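Local coordinates for protein EF-P arginine 32 rhamnosyl-transferase (Pseudomonas putida KT2440, PDB 5NV8) that belongs to the EarP family of bacterial glycosyltransferases and has a two-domain, GT-B-like architecture, at residues 211-216 / 344-349; 296-301 / 363-368. All blocks are in the same frame, centred on the assembly; numbering follows the deposited sequence.

In the fold
Both contacts dock C-terminal helices onto the domain built around the six-stranded mixed sheet. Contact 1 uses helix 211-220, which follows strand 199-203, and the start of helix 347-355. Contact 2 uses the turn into edge strand 299-302 and the next helix in the chain, 358-373. Their centres are 21 Å apart and their nearest atoms about 5 Å, so they do not touch, but helix 328-343 meets both: W341 touches M347 and L300. The centre of contact 2 lies about 12 Å from the centre of the chain, that of contact 1 about 21 Å. Eighteen residues scattered between 26 and 304 line the pocket of 2'-deoxy-thymidine-beta-l-rhamnose; 344-349 and 363-368 lie beyond that span.

Contact 1 of 2, residues 211-216 / 344-349; sequences LGNWLD and DFDMGQ
M347 lays its sulfur over one face of the W214 indole, a Met-aromatic contact that joins the first turn of helix 211-220 to the N-terminus of helix 347-355. SD sits 4.2 Å from the centroid of the five-membered ring of W214, with the line between them 20° off the ring normal, and it is displaced toward the rim near CG. Behind this, the two side-chain roots meet directly: M347 CB is 3.7 Å from W214 CB and equally close to the W214 backbone N. In the methionine, chi2 (-75°) sets SD over the indole, and the bend at chi3 carries CE on. W214 holds CG anti to its backbone N (chi1 -164°), which places this ring atom 4.0 Å from M347 SD.

Beside this apolar pair, N213 and D346 cross at about a right angle, with amide and carboxylate planes nearly perpendicular. Their touch is loose, N213 CB lying 3.8 Å from D346 OD1, and no hydrogen bond crosses between the two segments. The polar tie comes instead from Q210, whose OE1 accepts from both N213 ND2 and M347 N.

Further out, W341 and W351 meet W214 edge-to-face, and M347 also packs on L337, A340 and W341 of helix 328-343. The chain turns from that helix into the next through D344, and D346 is the N-cap of helix 347-355. Its OD1 accepts from G348 N at 3.0 Å, met from well above the carboxylate plane, while Q349 N gives OD2 a weak bond of 3.4 Å.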
ATOM      1  N   LEU A 211       0.033 -10.788 -15.411  1.00 38.84           N
ATOM      2  CA  LEU A 211       1.303 -11.021 -14.731  1.00 44.45           C
ATOM      3  C   LEU A 211       2.329 -11.637 -15.676  1.00 43.61           C
ATOM      4  O   LEU A 211       3.505 -11.256 -15.661  1.00 35.28           O
ATOM      5  CB  LEU A 211       1.090 -11.918 -13.512  1.00 42.42           C
ATOM      6  CG  LEU A 211       2.345 -12.450 -12.816  1.00 46.24           C
ATOM      7  CD1 LEU A 211       2.891 -11.438 -11.816  1.00 38.85           C
ATOM      8  CD2 LEU A 211       2.053 -13.776 -12.133  1.00 49.73           C
ATOM      9  N   GLY A 212       1.895 -12.578 -16.517  1.00 47.18           N
ATOM     10  CA  GLY A 212       2.824 -13.238 -17.421  1.00 39.42           C
ATOM     11  C   GLY A 212       3.478 -12.283 -18.401  1.00 37.76           C
ATOM     12  O   GLY A 212       4.675 -12.390 -18.680  1.00 44.67           O
ATOM     13  N   ASN A 213       2.704 -11.336 -18.938  1.00 37.76           N
ATOM     14  CA  ASN A 213       3.265 -10.383 -19.891  1.00 36.49           C
ATOM     15  C   ASN A 213       4.263  -9.448 -19.217  1.00 34.03           C
ATOM     16  O   ASN A 213       5.265  -9.059 -19.829  1.00 32.95           O
ATOM     17  CB  ASN A 213       2.146  -9.585 -20.562  1.00 37.46           C
ATOM     18  CG  ASN A 213       1.308 -10.429 -21.508  1.00 49.06           C
ATOM     19  OD1 ASN A 213       1.758 -11.466 -22.000  1.00 44.34           O
ATOM     20  ND2 ASN A 213       0.083  -9.986 -21.768  1.00 41.64           N
ATOM     21  N   TRP A 214       4.011  -9.080 -17.959  1.00 33.30           N
ATOM     22  CA  TRP A 214       4.935  -8.201 -17.246  1.00 34.12           C
ATOM     23  C   TRP A 214       6.242  -8.918 -16.930  1.00 30.62           C
ATOM     24  O   TRP A 214       7.329  -8.372 -17.150  1.00 29.39           O
ATOM     25  CB  TRP A 214       4.286  -7.684 -15.962  1.00 30.82           C
ATOM     26  CG  TRP A 214       4.988  -6.499 -15.378  1.00 28.98           C
ATOM     27  CD1 TRP A 214       5.832  -5.648 -16.026  1.00 27.99           C
ATOM     28  CD2 TRP A 214       4.909  -6.034 -14.026  1.00 28.15           C
ATOM     29  NE1 TRP A 214       6.283  -4.680 -15.164  1.00 27.10           N
ATOM     30  CE2 TRP A 214       5.730  -4.894 -13.928  1.00 26.82           C
ATOM     31  CE3 TRP A 214       4.221  -6.469 -12.890  1.00 35.01           C
ATOM     32  CZ2 TRP A 214       5.883  -4.183 -12.741  1.00 25.79           C
ATOM     33  CZ3 TRP A 214       4.374  -5.761 -11.710  1.00 34.79           C
ATOM     34  CH2 TRP A 214       5.199  -4.632 -11.645  1.00 30.24           C
ATOM     35  N   LEU A 215       6.154 -10.142 -16.403  1.00 36.73           N
ATOM     36  CA  LEU A 215       7.362 -10.896 -16.088  1.00 34.41           C
ATOM     37  C   LEU A 215       8.154 -11.240 -17.343  1.00 31.76           C
ATOM     38  O   LEU A 215       9.382 -11.366 -17.281  1.00 31.12           O
ATOM     39  CB  LEU A 215       7.007 -12.167 -15.318  1.00 33.17           C
ATOM     40  CG  LEU A 215       6.131 -12.010 -14.074  1.00 33.36           C
ATOM     41  CD1 LEU A 215       5.914 -13.366 -13.413  1.00 37.61           C
ATOM     42  CD2 LEU A 215       6.732 -11.018 -13.093  1.00 31.44           C
ATOM     43  N   ASP A 216       7.479 -11.400 -18.485  1.00 32.81           N
ATOM     44  CA  ASP A 216       8.200 -11.569 -19.742  1.00 36.64           C
ATOM     45  C   ASP A 216       8.950 -10.296 -20.114  1.00 40.71           C
ATOM     46  O   ASP A 216      10.054 -10.358 -20.670  1.00 30.78           O
ATOM     47  CB  ASP A 216       7.233 -11.967 -20.858  1.00 41.69           C
ATOM     48  CG  ASP A 216       6.730 -13.391 -20.716  1.00 44.96           C
ATOM     49  OD1 ASP A 216       7.398 -14.198 -20.038  1.00 36.99           O
ATOM     50  OD2 ASP A 216       5.665 -13.705 -21.293  1.00 41.31           O
ATOM     51  N   ASP A 344      -6.495  -5.380 -18.439  1.00 48.69           N
ATOM     52  CA  ASP A 344      -5.971  -6.446 -19.299  1.00 52.93           C
ATOM     53  C   ASP A 344      -5.392  -5.905 -20.608  1.00 46.62           C
ATOM     54  O   ASP A 344      -5.622  -6.467 -21.679  1.00 48.53           O
ATOM     55  CB  ASP A 344      -7.043  -7.507 -19.578  1.00 62.51           C
ATOM     56  CG  ASP A 344      -6.453  -8.852 -19.948  1.00 62.92           C
ATOM     57  OD1 ASP A 344      -5.215  -8.987 -19.921  1.00 61.65           O
ATOM     58  OD2 ASP A 344      -7.227  -9.779 -20.264  1.00 68.04           O
ATOM     59  N   PHE A 345      -4.631  -4.816 -20.526  1.00 47.63           N
ATOM     60  CA  PHE A 345      -3.854  -4.319 -21.653  1.00 51.51           C
ATOM     61  C   PHE A 345      -2.383  -4.662 -21.442  1.00 52.41           C
ATOM     62  O   PHE A 345      -1.934  -4.848 -20.307  1.00 52.03           O
ATOM     63  CB  PHE A 345      -4.038  -2.809 -21.825  1.00 43.50           C
ATOM     64  CG  PHE A 345      -5.476  -2.378 -21.884  1.00 51.11           C
ATOM     65  CD1 PHE A 345      -6.418  -3.154 -22.540  1.00 52.37           C
ATOM     66  CD2 PHE A 345      -5.888  -1.200 -21.283  1.00 50.58           C
ATOM     67  CE1 PHE A 345      -7.744  -2.764 -22.594  1.00 57.74           C
ATOM     68  CE2 PHE A 345      -7.212  -0.806 -21.334  1.00 57.32           C
ATOM     69  CZ  PHE A 345      -8.140  -1.589 -21.991  1.00 57.57           C
ATOM     70  N   ASP A 346      -1.639  -4.759 -22.547  1.00 54.55           N
ATOM     71  CA  ASP A 346      -0.310  -5.372 -22.536  1.00 45.53           C
ATOM     72  C   ASP A 346       0.601  -4.735 -21.498  1.00 47.08           C
ATOM     73  O   ASP A 346       0.903  -3.540 -21.566  1.00 50.39           O
ATOM     74  CB  ASP A 346       0.330  -5.280 -23.926  1.00 48.27           C
ATOM     75  CG  ASP A 346       1.701  -5.958 -23.989  1.00 52.76           C
ATOM     76  OD1 ASP A 346       2.016  -6.791 -23.111  1.00 44.49           O
ATOM     77  OD2 ASP A 346       2.465  -5.667 -24.932  1.00 50.45           O
ATOM     78  N   MET A 347       1.045  -5.554 -20.542  1.00 42.98           N
ATOM     79  CA  MET A 347       1.926  -5.081 -19.482  1.00 40.40           C
ATOM     80  C   MET A 347       3.344  -4.821 -19.975  1.00 43.44           C
ATOM     81  O   MET A 347       4.094  -4.103 -19.308  1.00 33.38           O
ATOM     82  CB  MET A 347       1.950  -6.090 -18.333  1.00 43.61           C
ATOM     83  CG  MET A 347       1.049  -5.742 -17.160  1.00 49.32           C
ATOM     84  SD  MET A 347       1.703  -4.419 -16.121  1.00 56.42           S
ATOM     85  CE  MET A 347       0.781  -3.006 -16.715  1.00 31.97           C
ATOM     86  N   GLY A 348       3.730  -5.388 -21.119  1.00 44.98           N
ATOM     87  CA  GLY A 348       5.062  -5.135 -21.640  1.00 39.81           C
ATOM     88  C   GLY A 348       5.194  -3.750 -22.250  1.00 42.42           C
ATOM     89  O   GLY A 348       6.102  -2.990 -21.901  1.00 35.16           O
ATOM     90  N   GLN A 349       4.286  -3.408 -23.171  1.00 42.49           N
ATOM     91  CA  GLN A 349       4.350  -2.107 -23.833  1.00 46.37           C
ATOM     92  C   GLN A 349       4.246  -0.968 -22.826  1.00 32.25           C
ATOM     93  O   GLN A 349       5.004   0.007 -22.901  1.00 35.36           O
ATOM     94  CB  GLN A 349       3.240  -1.990 -24.881  1.00 47.53           C
ATOM     95  CG  GLN A 349       3.374  -2.935 -26.064  1.00 66.85           C
ATOM     96  CD  GLN A 349       4.631  -2.694 -26.880  1.00 72.89           C
ATOM     97  OE1 GLN A 349       5.150  -1.579 -26.930  1.00 74.12           O
ATOM     98  NE2 GLN A 349       5.122  -3.744 -27.532  1.00 71.27           N
TER

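Contact 2 of 2, residues 296-301 / 363-368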
ATOM      1  N   GLY A 296       6.592   7.270  -1.349  1.00 26.65           N
ATOM      2  CA  GLY A 296       7.157   8.264  -2.239  1.00 22.29           C
ATOM      3  C   GLY A 296       7.827   7.739  -3.495  1.00 28.48           C
ATOM      4  O   GLY A 296       8.349   8.546  -4.273  1.00 28.56           O
ATOM      5  N   GLN A 297       7.832   6.428  -3.725  1.00 28.44           N
ATOM      6  CA  GLN A 297       8.443   5.851  -4.915  1.00 21.78           C
ATOM      7  C   GLN A 297       7.394   5.583  -5.985  1.00 22.01           C
ATOM      8  O   GLN A 297       6.195   5.536  -5.693  1.00 30.75           O
ATOM      9  CB  GLN A 297       9.170   4.547  -4.561  1.00 21.37           C
ATOM     10  CG  GLN A 297      10.109   4.664  -3.376  1.00 24.60           C
ATOM     11  CD  GLN A 297      11.408   5.359  -3.733  1.00 31.74           C
ATOM     12  OE1 GLN A 297      11.464   6.587  -3.818  1.00 32.48           O
ATOM     13  NE2 GLN A 297      12.464   4.577  -3.938  1.00 29.00           N
ATOM     14  N   PRO A 298       7.805   5.426  -7.247  1.00 34.88           N
ATOM     15  CA  PRO A 298       6.847   5.039  -8.290  1.00 30.56           C
ATOM     16  C   PRO A 298       6.108   3.766  -7.904  1.00 32.41           C
ATOM     17  O   PRO A 298       6.687   2.840  -7.335  1.00 37.27           O
ATOM     18  CB  PRO A 298       7.734   4.828  -9.522  1.00 30.61           C
ATOM     19  CG  PRO A 298       8.886   5.733  -9.300  1.00 26.78           C
ATOM     20  CD  PRO A 298       9.132   5.733  -7.810  1.00 30.35           C
ATOM     21  N   MET A 299       4.813   3.725  -8.210  1.00 23.09           N
ATOM     22  CA  MET A 299       3.954   2.679  -7.676  1.00 23.25           C
ATOM     23  C   MET A 299       2.941   2.226  -8.719  1.00 24.31           C
ATOM     24  O   MET A 299       2.814   2.807  -9.800  1.00 24.89           O
ATOM     25  CB  MET A 299       3.217   3.151  -6.417  1.00 23.23           C
ATOM     26  CG  MET A 299       2.678   4.567  -6.523  1.00 29.64           C
ATOM     27  SD  MET A 299       2.074   5.185  -4.947  1.00 39.63           S
ATOM     28  CE  MET A 299       0.779   3.997  -4.626  1.00 37.04           C
ATOM     29  N   LEU A 300       2.205   1.175  -8.364  1.00 30.01           N
ATOM     30  CA  LEU A 300       1.141   0.629  -9.193  1.00 33.53           C
ATOM     31  C   LEU A 300       0.046   0.095  -8.281  1.00 34.98           C
ATOM     32  O   LEU A 300       0.333  -0.439  -7.207  1.00 33.28           O
ATOM     33  CB  LEU A 300       1.665  -0.480 -10.109  1.00 33.58           C
ATOM     34  CG  LEU A 300       0.690  -1.047 -11.142  1.00 32.87           C
ATOM     35  CD1 LEU A 300       0.011   0.072 -11.919  1.00 28.83           C
ATOM     36  CD2 LEU A 300       1.420  -1.999 -12.087  1.00 28.39           C
ATOM     37  N   TRP A 301      -1.204   0.238  -8.719  1.00 37.05           N
ATOM     38  CA  TRP A 301      -2.372  -0.108  -7.921  1.00 33.56           C
ATOM     39  C   TRP A 301      -3.186  -1.183  -8.626  1.00 33.40           C
ATOM     40  O   TRP A 301      -3.342  -1.156  -9.850  1.00 37.17           O
ATOM     41  CB  TRP A 301      -3.241   1.128  -7.672  1.00 31.80           C
ATOM     42  CG  TRP A 301      -4.373   0.933  -6.704  1.00 35.11           C
ATOM     43  CD1 TRP A 301      -4.448   0.019  -5.691  1.00 32.10           C
ATOM     44  CD2 TRP A 301      -5.589   1.689  -6.652  1.00 37.66           C
ATOM     45  NE1 TRP A 301      -5.639   0.155  -5.017  1.00 35.34           N
ATOM     46  CE2 TRP A 301      -6.357   1.173  -5.587  1.00 36.37           C
ATOM     47  CE3 TRP A 301      -6.104   2.748  -7.405  1.00 33.45           C
ATOM     48  CZ2 TRP A 301      -7.610   1.682  -5.258  1.00 38.16           C
ATOM     49  CZ3 TRP A 301      -7.350   3.253  -7.077  1.00 40.09           C
ATOM     50  CH2 TRP A 301      -8.090   2.718  -6.012  1.00 45.52           C
ATOM     51  N   GLN A 363      10.053  11.857  -9.565  1.00 32.32           N
ATOM     52  CA  GLN A 363       9.740  13.137  -8.940  1.00 41.01           C
ATOM     53  C   GLN A 363       8.243  13.280  -8.693  1.00 41.11           C
ATOM     54  O   GLN A 363       7.828  13.844  -7.675  1.00 52.39           O
ATOM     55  CB  GLN A 363      10.259  14.282  -9.811  1.00 44.33           C
ATOM     56  CG  GLN A 363      10.412  15.616  -9.088  1.00 60.07           C
ATOM     57  CD  GLN A 363      11.694  15.712  -8.280  1.00 74.17           C
ATOM     58  OE1 GLN A 363      11.939  14.904  -7.385  1.00 81.70           O
ATOM     59  NE2 GLN A 363      12.518  16.704  -8.593  1.00 74.23           N
ATOM     60  N   HIS A 364       7.421  12.765  -9.611  1.00 29.22           N
ATOM     61  CA  HIS A 364       5.973  12.863  -9.455  1.00 34.29           C
ATOM     62  C   HIS A 364       5.491  12.098  -8.228  1.00 35.17           C
ATOM     63  O   HIS A 364       4.581  12.550  -7.522  1.00 28.04           O
ATOM     64  CB  HIS A 364       5.279  12.347 -10.713  1.00 35.55           C
ATOM     65  CG  HIS A 364       3.802  12.579 -10.726  1.00 43.31           C
ATOM     66  ND1 HIS A 364       3.247  13.806 -11.015  1.00 46.18           N
ATOM     67  CD2 HIS A 364       2.765  11.742 -10.487  1.00 43.75           C
ATOM     68  CE1 HIS A 364       1.931  13.717 -10.955  1.00 45.91           C
ATOM     69  NE2 HIS A 364       1.612  12.476 -10.635  1.00 44.90           N
ATOM     70  N   ALA A 365       6.088  10.935  -7.957  1.00 31.34           N
ATOM     71  CA  ALA A 365       5.681  10.152  -6.794  1.00 31.72           C
ATOM     72  C   ALA A 365       6.056  10.853  -5.493  1.00 33.41           C
ATOM     73  O   ALA A 365       5.298  10.806  -4.518  1.00 41.71           O
ATOM     74  CB  ALA A 365       6.305   8.760  -6.859  1.00 34.65           C
ATOM     75  N   ARG A 366       7.221  11.508  -5.458  1.00 34.51           N
ATOM     76  CA  ARG A 366       7.609  12.268  -4.272  1.00 25.85           C
ATOM     77  C   ARG A 366       6.680  13.454  -4.052  1.00 37.48           C
ATOM     78  O   ARG A 366       6.260  13.721  -2.919  1.00 34.41           O
ATOM     79  CB  ARG A 366       9.054  12.753  -4.400  1.00 32.31           C
ATOM     80  CG  ARG A 366      10.079  11.651  -4.589  1.00 32.55           C
ATOM     81  CD  ARG A 366      10.309  10.895  -3.293  1.00 38.16           C
ATOM     82  NE  ARG A 366      10.694  11.786  -2.204  1.00 36.44           N
ATOM     83  CZ  ARG A 366      11.227  11.375  -1.059  1.00 34.99           C
ATOM     84  NH1 ARG A 366      11.439  10.083  -0.851  1.00 33.02           N
ATOM     85  NH2 ARG A 366      11.548  12.257  -0.120  1.00 48.37           N
ATOM     86  N   LEU A 367       6.348  14.175  -5.125  1.00 28.26           N
ATOM     87  CA  LEU A 367       5.523  15.370  -4.991  1.00 29.74           C
ATOM     88  C   LEU A 367       4.103  15.036  -4.552  1.00 36.68           C
ATOM     89  O   LEU A 367       3.470  15.836  -3.855  1.00 41.61           O
ATOM     90  CB  LEU A 367       5.509  16.139  -6.312  1.00 36.00           C
ATOM     91  CG  LEU A 367       6.823  16.833  -6.678  1.00 38.27           C
ATOM     92  CD1 LEU A 367       6.974  16.970  -8.188  1.00 39.29           C
ATOM     93  CD2 LEU A 367       6.913  18.191  -6.002  1.00 44.41           C
ATOM     94  N   TRP A 368       3.584  13.870  -4.943  1.00 36.35           N
ATOM     95  CA  TRP A 368       2.238  13.493  -4.520  1.00 38.02           C
ATOM     96  C   TRP A 368       2.190  13.198  -3.026  1.00 34.69           C
ATOM     97  O   TRP A 368       1.244  13.604  -2.339  1.00 31.28           O
ATOM     98  CB  TRP A 368       1.748  12.282  -5.314  1.00 33.15           C
ATOM     99  CG  TRP A 368       0.383  11.832  -4.888  1.00 37.00           C
ATOM    100  CD1 TRP A 368       0.085  10.835  -4.004  1.00 35.39           C
ATOM    101  CD2 TRP A 368      -0.871  12.376  -5.316  1.00 29.90           C
ATOM    102  NE1 TRP A 368      -1.278  10.722  -3.859  1.00 37.79           N
ATOM    103  CE2 TRP A 368      -1.887  11.657  -4.653  1.00 33.27           C
ATOM    104  CE3 TRP A 368      -1.233  13.400  -6.197  1.00 31.39           C
ATOM    105  CZ2 TRP A 368      -3.241  11.926  -4.848  1.00 39.70           C
ATOM    106  CZ3 TRP A 368      -2.579  13.667  -6.387  1.00 38.12           C
ATOM    107  CH2 TRP A 368      -3.566  12.932  -5.717  1.00 42.56           C
TER
HETATM  108  O   HOH W   1      10.848   7.992  -1.944  1.00 38.37           O
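G296 and R366 bring their CA atoms to 4.5 Å, a close approach of a turn to a helix in which the turn residue has no side chain. G296 is the first residue beyond helix 287-295, and its positive phi of 81° swings the chain out of the helix toward edge strand 299-302. Its carbonyl oxygen faces the side of helix 358-373, where it is met by carbon: R366 CD lies 3.2 Å from G296 O, and A365 CB 3.3 Å from the same oxygen. R366 N is also near, but its angle is too poor for a hydrogen bond.

Q297 continues the pattern with its backbone, since A365 CB lies 3.4 Å from Q297 O. The methyl group thus fits against two successive carbonyls. The Q297 side chain sets off away from the helix, yet its OE1 ends loosely near R366 CD. NE2 of Q297 donates to C278 O, just before strand 280-284. A water modelled between Q297 OE1 and R366 NH1 is implausibly close to both, so that bridge is doubtful.

At P298 the ring completes the seat of the methyl: P298 N lies 3.7 Å from A365 CB, with P298 CD farther off at 4.2 Å, and the ring also touches F280. P298, with no N-H to give, bonds to N281 through its carbonyl, and L300 pairs with N281 and V283, so the alanine abuts the point where the edge strand begins.

R366 puts CD against G296 through the bend at chi2 (-74°); a second bend, at chi3, turns NE onward. The guanidinium lies near helix 169-177: NH1 makes a weak bond to Q177 OE1, and NH2 lies close to R173 NH2, a like charge. With no hydrogen bond crossing directly between the segments, the junction depends on close fit, methyl and methylene carbons set against carbonyl oxygens.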